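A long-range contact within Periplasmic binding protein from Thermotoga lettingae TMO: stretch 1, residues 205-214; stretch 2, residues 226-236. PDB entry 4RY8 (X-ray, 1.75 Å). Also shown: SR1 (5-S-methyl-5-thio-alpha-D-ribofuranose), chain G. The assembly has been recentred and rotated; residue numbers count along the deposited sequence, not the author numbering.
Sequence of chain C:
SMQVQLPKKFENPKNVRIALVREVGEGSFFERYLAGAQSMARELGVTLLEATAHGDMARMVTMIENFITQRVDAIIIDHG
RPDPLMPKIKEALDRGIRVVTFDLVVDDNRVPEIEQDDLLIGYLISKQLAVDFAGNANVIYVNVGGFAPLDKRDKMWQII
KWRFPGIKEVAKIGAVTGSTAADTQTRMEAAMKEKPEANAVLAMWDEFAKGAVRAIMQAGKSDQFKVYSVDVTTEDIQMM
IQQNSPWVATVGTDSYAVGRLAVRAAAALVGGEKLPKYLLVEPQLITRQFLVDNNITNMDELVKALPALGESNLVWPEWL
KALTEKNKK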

ATOM      1  N   TRP C 205     -14.327  -4.991  -8.520  1.00 20.58           N
ATOM      2  CA  TRP C 205     -14.225  -6.366  -9.102  1.00 23.92           C
ATOM      3  C   TRP C 205     -14.319  -6.221 -10.623  1.00 16.79           C
ATOM      4  O   TRP C 205     -15.090  -5.382 -11.058  1.00 16.37           O
ATOM      5  CB  TRP C 205     -15.384  -7.218  -8.504  1.00 17.75           C
ATOM      6  CG  TRP C 205     -15.600  -8.589  -9.079  1.00 19.66           C
ATOM      7  CD1 TRP C 205     -14.678  -9.409  -9.675  1.00 18.24           C
ATOM      8  CD2 TRP C 205     -16.808  -9.306  -9.061  1.00 19.93           C
ATOM      9  NE1 TRP C 205     -15.255 -10.585 -10.047  1.00 18.60           N
ATOM     10  CE2 TRP C 205     -16.573 -10.551  -9.681  1.00 24.17           C
ATOM     11  CE3 TRP C 205     -18.089  -9.015  -8.592  1.00 19.60           C
ATOM     12  CZ2 TRP C 205     -17.579 -11.498  -9.847  1.00 22.02           C
ATOM     13  CZ3 TRP C 205     -19.074  -9.940  -8.760  1.00 20.06           C
ATOM     14  CH2 TRP C 205     -18.831 -11.168  -9.354  1.00 21.11           C
ATOM     15  N   ASP C 206     -13.547  -6.964 -11.465  1.00 20.16           N
ATOM     16  CA  ASP C 206     -13.652  -6.738 -12.887  1.00 17.37           C
ATOM     17  C   ASP C 206     -15.046  -6.961 -13.487  1.00 23.66           C
ATOM     18  O   ASP C 206     -15.366  -6.358 -14.502  1.00 24.93           O
ATOM     19  CB  ASP C 206     -12.534  -7.451 -13.758  1.00 19.66           C
ATOM     20  CG  ASP C 206     -12.552  -8.983 -13.657  1.00 22.95           C
ATOM     21  OD1 ASP C 206     -13.330  -9.572 -12.884  1.00 19.64           O
ATOM     22  OD2 ASP C 206     -11.758  -9.643 -14.407  1.00 23.42           O
ATOM     23  N   GLU C 207     -15.893  -7.783 -12.874  1.00 25.45           N
ATOM     24  CA  GLU C 207     -17.279  -7.952 -13.346  1.00 22.03           C
ATOM     25  C   GLU C 207     -18.136  -6.675 -13.171  1.00 20.26           C
ATOM     26  O   GLU C 207     -18.975  -6.349 -14.034  1.00 20.88           O
ATOM     27  CB  GLU C 207     -17.938  -9.160 -12.673  1.00 20.05           C
ATOM     28  CG  GLU C 207     -17.327 -10.487 -13.082  1.00 23.04           C
ATOM     29  CD  GLU C 207     -17.446 -10.766 -14.567  1.00 26.10           C
ATOM     30  OE1 GLU C 207     -18.558 -10.668 -15.141  1.00 25.44           O
ATOM     31  OE2 GLU C 207     -16.421 -11.110 -15.177  1.00 25.18           O
ATOM     32  N   PHE C 208     -17.884  -5.933 -12.114  1.00 25.54           N
ATOM     33  CA  PHE C 208     -18.530  -4.635 -11.919  1.00 20.14           C
ATOM     34  C   PHE C 208     -18.001  -3.678 -13.015  1.00 20.81           C
ATOM     35  O   PHE C 208     -18.750  -2.978 -13.685  1.00 19.70           O
ATOM     36  CB  PHE C 208     -18.147  -4.020 -10.575  1.00 21.50           C
ATOM     37  CG  PHE C 208     -18.753  -4.670  -9.338  1.00 28.52           C
ATOM     38  CD1 PHE C 208     -20.056  -5.185  -9.293  1.00 18.20           C
ATOM     39  CD2 PHE C 208     -18.036  -4.615  -8.163  1.00 21.38           C
ATOM     40  CE1 PHE C 208     -20.531  -5.727  -8.114  1.00 20.02           C
ATOM     41  CE2 PHE C 208     -18.523  -5.138  -6.984  1.00 23.85           C
ATOM     42  CZ  PHE C 208     -19.777  -5.678  -6.964  1.00 21.44           C
ATOM     43  N   ALA C 209     -16.688  -3.658 -13.191  1.00 22.19           N
ATOM     44  CA  ALA C 209     -16.053  -2.769 -14.186  1.00 25.17           C
ATOM     45  C   ALA C 209     -16.609  -2.998 -15.603  1.00 21.00           C
ATOM     46  O   ALA C 209     -16.930  -2.056 -16.301  1.00 21.64           O
ATOM     47  CB  ALA C 209     -14.530  -2.955 -14.169  1.00 22.97           C
ATOM     48  N   LYS C 210     -16.751  -4.259 -16.002  1.00 26.97           N
ATOM     49  CA  LYS C 210     -17.192  -4.625 -17.349  1.00 23.19           C
ATOM     50  C   LYS C 210     -18.562  -4.066 -17.607  1.00 20.73           C
ATOM     51  O   LYS C 210     -18.819  -3.473 -18.619  1.00 21.63           O
ATOM     52  CB  LYS C 210     -17.204  -6.153 -17.515  1.00 24.91           C
ATOM     53  CG  LYS C 210     -15.889  -6.826 -17.131  1.00 47.40           C
ATOM     54  CD  LYS C 210     -15.118  -7.421 -18.269  1.00 33.54           C
ATOM     55  CE  LYS C 210     -15.612  -8.809 -18.599  1.00 50.27           C
ATOM     56  NZ  LYS C 210     -15.614  -9.804 -17.490  1.00 41.06           N
ATOM     57  N   GLY C 211     -19.457  -4.213 -16.639  1.00 21.48           N
ATOM     58  CA  GLY C 211     -20.770  -3.599 -16.766  1.00 20.55           C
ATOM     59  C   GLY C 211     -20.736  -2.118 -16.924  1.00 20.53           C
ATOM     60  O   GLY C 211     -21.443  -1.569 -17.785  1.00 22.59           O
ATOM     61  N   ALA C 212     -19.919  -1.462 -16.110  1.00 19.73           N
ATOM     62  CA  ALA C 212     -19.801  -0.004 -16.107  1.00 19.69           C
ATOM     63  C   ALA C 212     -19.276   0.533 -17.433  1.00 21.35           C
ATOM     64  O   ALA C 212     -19.827   1.490 -17.988  1.00 22.31           O
ATOM     65  CB  ALA C 212     -18.908   0.456 -14.972  1.00 20.31           C
ATOM     66  N   VAL C 213     -18.249  -0.130 -17.958  1.00 21.03           N
ATOM     67  CA  VAL C 213     -17.645   0.273 -19.232  1.00 21.23           C
ATOM     68  C   VAL C 213     -18.588   0.106 -20.390  1.00 22.96           C
ATOM     69  O   VAL C 213     -18.645   0.968 -21.268  1.00 24.40           O
ATOM     70  CB  VAL C 213     -16.348  -0.539 -19.489  1.00 22.20           C
ATOM     71  CG1 VAL C 213     -15.768  -0.264 -20.876  1.00 25.12           C
ATOM     72  CG2 VAL C 213     -15.314  -0.207 -18.420  1.00 27.21           C
ATOM     73  N   ARG C 214     -19.328  -1.010 -20.433  1.00 23.07           N
ATOM     74  CA  ARG C 214     -20.272  -1.221 -21.497  1.00 24.11           C
ATOM     75  C   ARG C 214     -21.399  -0.180 -21.436  1.00 25.21           C
ATOM     76  O   ARG C 214     -21.828   0.303 -22.444  1.00 25.31           O
ATOM     77  CB  ARG C 214     -20.842  -2.625 -21.445  1.00 27.74           C
ATOM     78  CG  ARG C 214     -19.838  -3.715 -21.623  1.00 26.64           C
ATOM     79  CD  ARG C 214     -20.487  -5.058 -21.457  1.00 34.05           C
ATOM     80  NE  ARG C 214     -19.455  -6.078 -21.550  1.00 40.83           N
ATOM     81  CZ  ARG C 214     -19.366  -7.159 -20.784  1.00 45.70           C
ATOM     82  NH1 ARG C 214     -20.252  -7.406 -19.809  1.00 42.24           N
ATOM     83  NH2 ARG C 214     -18.350  -7.994 -20.988  1.00 34.21           N
ATOM     84  N   LYS C 226     -13.437   8.047 -16.932  1.00 28.20           N
ATOM     85  CA  LYS C 226     -12.254   7.215 -16.798  1.00 32.10           C
ATOM     86  C   LYS C 226     -12.576   6.156 -15.765  1.00 25.14           C
ATOM     87  O   LYS C 226     -13.146   6.466 -14.739  1.00 22.18           O
ATOM     88  CB  LYS C 226     -11.053   8.072 -16.399  1.00 34.09           C
ATOM     89  CG  LYS C 226     -10.519   8.911 -17.549  1.00 56.36           C
ATOM     90  CD  LYS C 226      -9.076   9.276 -17.286  1.00 60.61           C
ATOM     91  CE  LYS C 226      -8.602  10.384 -18.207  1.00 56.62           C
ATOM     92  NZ  LYS C 226      -7.153  10.638 -17.956  1.00 74.51           N
ATOM     93  N   VAL C 227     -12.287   4.904 -16.079  1.00 22.53           N
ATOM     94  CA  VAL C 227     -12.661   3.786 -15.237  1.00 20.89           C
ATOM     95  C   VAL C 227     -11.437   3.107 -14.668  1.00 20.10           C
ATOM     96  O   VAL C 227     -10.501   2.848 -15.385  1.00 21.01           O
ATOM     97  CB  VAL C 227     -13.519   2.752 -15.993  1.00 23.27           C
ATOM     98  CG1 VAL C 227     -14.014   1.662 -15.017  1.00 22.26           C
ATOM     99  CG2 VAL C 227     -14.689   3.452 -16.681  1.00 29.33           C
ATOM    100  N   TYR C 228     -11.473   2.875 -13.358  1.00 20.59           N
ATOM    101  CA  TYR C 228     -10.417   2.236 -12.576  1.00 24.71           C
ATOM    102  C   TYR C 228     -11.048   0.988 -11.965  1.00 24.03           C
ATOM    103  O   TYR C 228     -12.145   1.067 -11.396  1.00 25.05           O
ATOM    104  CB  TYR C 228      -9.899   3.202 -11.474  1.00 20.97           C
ATOM    105  CG  TYR C 228      -9.307   4.470 -12.103  1.00 20.19           C
ATOM    106  CD1 TYR C 228     -10.138   5.485 -12.596  1.00 24.34           C
ATOM    107  CD2 TYR C 228      -7.938   4.626 -12.279  1.00 19.31           C
ATOM    108  CE1 TYR C 228      -9.623   6.618 -13.202  1.00 23.21           C
ATOM    109  CE2 TYR C 228      -7.430   5.763 -12.897  1.00 20.35           C
ATOM    110  CZ  TYR C 228      -8.266   6.735 -13.360  1.00 22.76           C
ATOM    111  OH  TYR C 228      -7.786   7.842 -13.967  1.00 28.49           O
ATOM    112  N   SER C 229     -10.376  -0.157 -12.092  1.00 20.65           N
ATOM    113  CA  SER C 229     -10.897  -1.405 -11.542  1.00 22.00           C
ATOM    114  C   SER C 229      -9.843  -2.236 -10.805  1.00 21.85           C
ATOM    115  O   SER C 229      -8.693  -1.849 -10.636  1.00 25.17           O
ATOM    116  CB  SER C 229     -11.498  -2.230 -12.663  1.00 22.62           C
ATOM    117  OG  SER C 229     -10.405  -2.658 -13.500  1.00 20.42           O
ATOM    118  N   VAL C 230     -10.296  -3.375 -10.339  1.00 16.83           N
ATOM    119  CA  VAL C 230      -9.463  -4.405  -9.862  1.00 21.88           C
ATOM    120  C   VAL C 230      -9.650  -5.619 -10.776  1.00 20.13           C
ATOM    121  O   VAL C 230     -10.724  -5.807 -11.379  1.00 23.58           O
ATOM    122  CB  VAL C 230      -9.883  -4.729  -8.406  1.00 16.29           C
ATOM    123  CG1 VAL C 230      -9.082  -5.832  -7.805  1.00 16.15           C
ATOM    124  CG2 VAL C 230      -9.717  -3.508  -7.559  1.00 16.73           C
ATOM    125  N   ASP C 231      -8.644  -6.490 -10.762  1.00 17.01           N
ATOM    126  CA  ASP C 231      -8.614  -7.767 -11.470  1.00 17.91           C
ATOM    127  C   ASP C 231      -8.175  -7.557 -12.912  1.00 21.34           C
ATOM    128  O   ASP C 231      -8.352  -6.500 -13.485  1.00 23.88           O
ATOM    129  CB  ASP C 231      -9.913  -8.600 -11.433  1.00 17.15           C
ATOM    130  CG  ASP C 231     -10.411  -8.838 -10.020  1.00 20.97           C
ATOM    131  OD1 ASP C 231      -9.580  -9.183  -9.160  1.00 19.41           O
ATOM    132  OD2 ASP C 231     -11.637  -8.664  -9.766  1.00 21.28           O
ATOM    133  N   VAL C 232      -7.549  -8.588 -13.447  1.00 19.94           N
ATOM    134  CA  VAL C 232      -7.160  -8.585 -14.857  1.00 22.63           C
ATOM    135  C   VAL C 232      -7.379 -10.006 -15.401  1.00 28.78           C
ATOM    136  O   VAL C 232      -7.141 -11.028 -14.704  1.00 21.69           O
ATOM    137  CB  VAL C 232      -5.737  -8.030 -15.023  1.00 22.84           C
ATOM    138  CG1 VAL C 232      -4.727  -8.922 -14.311  1.00 24.08           C
ATOM    139  CG2 VAL C 232      -5.391  -7.817 -16.497  1.00 22.16           C
ATOM    140  N   THR C 233      -7.917 -10.055 -16.615  1.00 26.22           N
ATOM    141  CA  THR C 233      -8.075 -11.296 -17.376  1.00 25.61           C
ATOM    142  C   THR C 233      -7.857 -10.924 -18.843  1.00 27.15           C
ATOM    143  O   THR C 233      -7.720  -9.743 -19.171  1.00 27.02           O
ATOM    144  CB  THR C 233      -9.481 -11.913 -17.248  1.00 26.22           C
ATOM    145  OG1 THR C 233     -10.433 -11.042 -17.862  1.00 30.83           O
ATOM    146  CG2 THR C 233      -9.879 -12.152 -15.791  1.00 36.48           C
ATOM    147  N   THR C 234      -7.846 -11.916 -19.730  1.00 30.34           N
ATOM    148  CA  THR C 234      -7.796 -11.638 -21.167  1.00 29.54           C
ATOM    149  C   THR C 234      -9.034 -10.854 -21.620  1.00 33.82           C
ATOM    150  O   THR C 234      -8.913  -9.878 -22.367  1.00 30.18           O
ATOM    151  CB  THR C 234      -7.614 -12.925 -21.964  1.00 34.44           C
ATOM    152  OG1 THR C 234      -6.304 -13.432 -21.677  1.00 29.41           O
ATOM    153  CG2 THR C 234      -7.758 -12.681 -23.448  1.00 37.75           C
ATOM    154  N   GLU C 235     -10.208 -11.233 -21.127  1.00 38.13           N
ATOM    155  CA  GLU C 235     -11.417 -10.437 -21.381  1.00 35.48           C
ATOM    156  C   GLU C 235     -11.229  -8.969 -20.996  1.00 28.25           C
ATOM    157  O   GLU C 235     -11.554  -8.070 -21.767  1.00 29.08           O
ATOM    158  CB  GLU C 235     -12.620 -11.032 -20.644  1.00 35.96           C
ATOM    159  CG  GLU C 235     -13.186 -12.254 -21.346  1.00 35.29           C
ATOM    160  CD  GLU C 235     -14.213 -12.990 -20.519  1.00 48.09           C
ATOM    161  OE1 GLU C 235     -14.646 -12.481 -19.440  1.00 38.39           O
ATOM    162  OE2 GLU C 235     -14.592 -14.087 -20.966  1.00 56.76           O
ATOM    163  N   ASP C 236     -10.735  -8.726 -19.783  1.00 30.63           N
ATOM    164  CA  ASP C 236     -10.423  -7.377 -19.348  1.00 23.24           C
ATOM    165  C   ASP C 236      -9.462  -6.655 -20.255  1.00 26.38           C
ATOM    166  O   ASP C 236      -9.716  -5.538 -20.703  1.00 26.73           O
ATOM    167  CB  ASP C 236      -9.818  -7.442 -17.958  1.00 26.81           C
ATOM    168  CG  ASP C 236     -10.830  -7.933 -16.902  1.00 28.46           C
ATOM    169  OD1 ASP C 236     -12.030  -7.974 -17.234  1.00 23.54           O
ATOM    170  OD2 ASP C 236     -10.409  -8.292 -15.779  1.00 24.77           O
TER
HETATM  171  CS  SR1 G 401     -17.467 -11.046  -5.142  1.00 25.10           C
HETATM  172  S   SR1 G 401     -15.837 -10.913  -4.444  1.00 20.45           S
HETATM  173  C5  SR1 G 401     -15.021 -10.606  -6.030  1.00 25.11           C
HETATM  174  C4  SR1 G 401     -13.515 -10.432  -5.854  1.00 20.17           C
HETATM  175  O4  SR1 G 401     -13.054 -11.595  -5.248  1.00 23.29           O
HETATM  176  C1  SR1 G 401     -11.813 -12.039  -5.830  1.00 43.30           C
HETATM  177  O1  SR1 G 401     -10.844 -11.968  -4.839  1.00 27.28           O
HETATM  178  C2  SR1 G 401     -11.446 -11.132  -6.994  1.00 30.48           C
HETATM  179  O2  SR1 G 401     -10.262 -10.303  -6.850  1.00 20.18           O
HETATM  180  C3  SR1 G 401     -12.703 -10.296  -7.137  1.00 21.80           C
HETATM  181  O3  SR1 G 401     -12.374  -8.936  -7.384  1.00 22.86           O
HETATM  182  O   HOH W   1     -12.958 -10.853 -16.560  1.00 40.08           O

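Helix 206-214 packs against strand 226-230 and the turn that follows it, the two running nearly antiparallel (157°) with axes 7.4 Å apart at closest approach; the contact buries 476 Å², both sides summed. Trp-205 occupies the N-cap position before the helix. Its CA-to-CB bond points away from stretch 2, yet at chi1 t the indole edge meets the carboxylate of Asp-231, with CD1 of Trp-205 3.1 Å from OD2 of Asp-231, while C5 of the bound 5-S-methyl-5-thio-alpha-D-ribofuranose lies over one ring face. A flat, largely apolar ring suits this place beside the sugar.

Asp-206, in the first turn, gives up more surface to the other stretch than any other residue. Amides there have no helical acceptor behind them, and the N of Asp-206 donates instead to OD2 of Asp-231 (3.1 Å, 160°). That same OD2 accepts from O3 of the ligand at 2.5 Å, and OD1 of Asp-231 accepts from O2 of the ligand at 2.7 Å, so one carboxylate joins the helix start to the sugar, as befits a binding protein. The CA-to-CB bond of Asp-206 points toward stretch 2, and with chi1 p the carboxylate reaches the start of helix 234-236. There its OD2 is modelled 2.4 Å from OD2 of Asp-236, close enough that one acid probably holds a proton, though the geometry does not settle it, and 3.4 Å from CG2 of Thr-233. Thr-233 caps that second helix: its OG1 accepts from N of Asp-236 at 3.0 Å. Water 1 ties the group together, hydrogen-bonded to OD2 of Asp-206 (2.7 Å), accepting from NZ of Lys-210 (3.0 Å) and hydrogen-bonding OG1 of Thr-233 (2.8 Å).

Ala-209 faces the strand where small residues meet: its CB lies 3.5 Å from CB of Ser-229, and the two CA atoms are 6.0 Å apart. The OG of Ser-229 is satisfied elsewhere in the structure.

Lys-210 leaves the helix sideways, but its long chain brings the ammonium nearer to stretch 2. Its NZ forms a salt bridge with OE2 of Glu-207 at 2.8 Å in its own helix and a longer one, with a weak hydrogen bond, to OE1 of Glu-235 at 3.5 Å. Its positive charge offsets part of the acidic crowding, with NZ of Lys-210 4.0 Å from OD1 of Asp-236.

Gly-211 makes no contact with stretch 2. One turn beyond Ala-209, Val-213 closes the contact with apolar packing, its CG2 4.1 Å from CG1 of Val-227; both valines are buried and chi1 t.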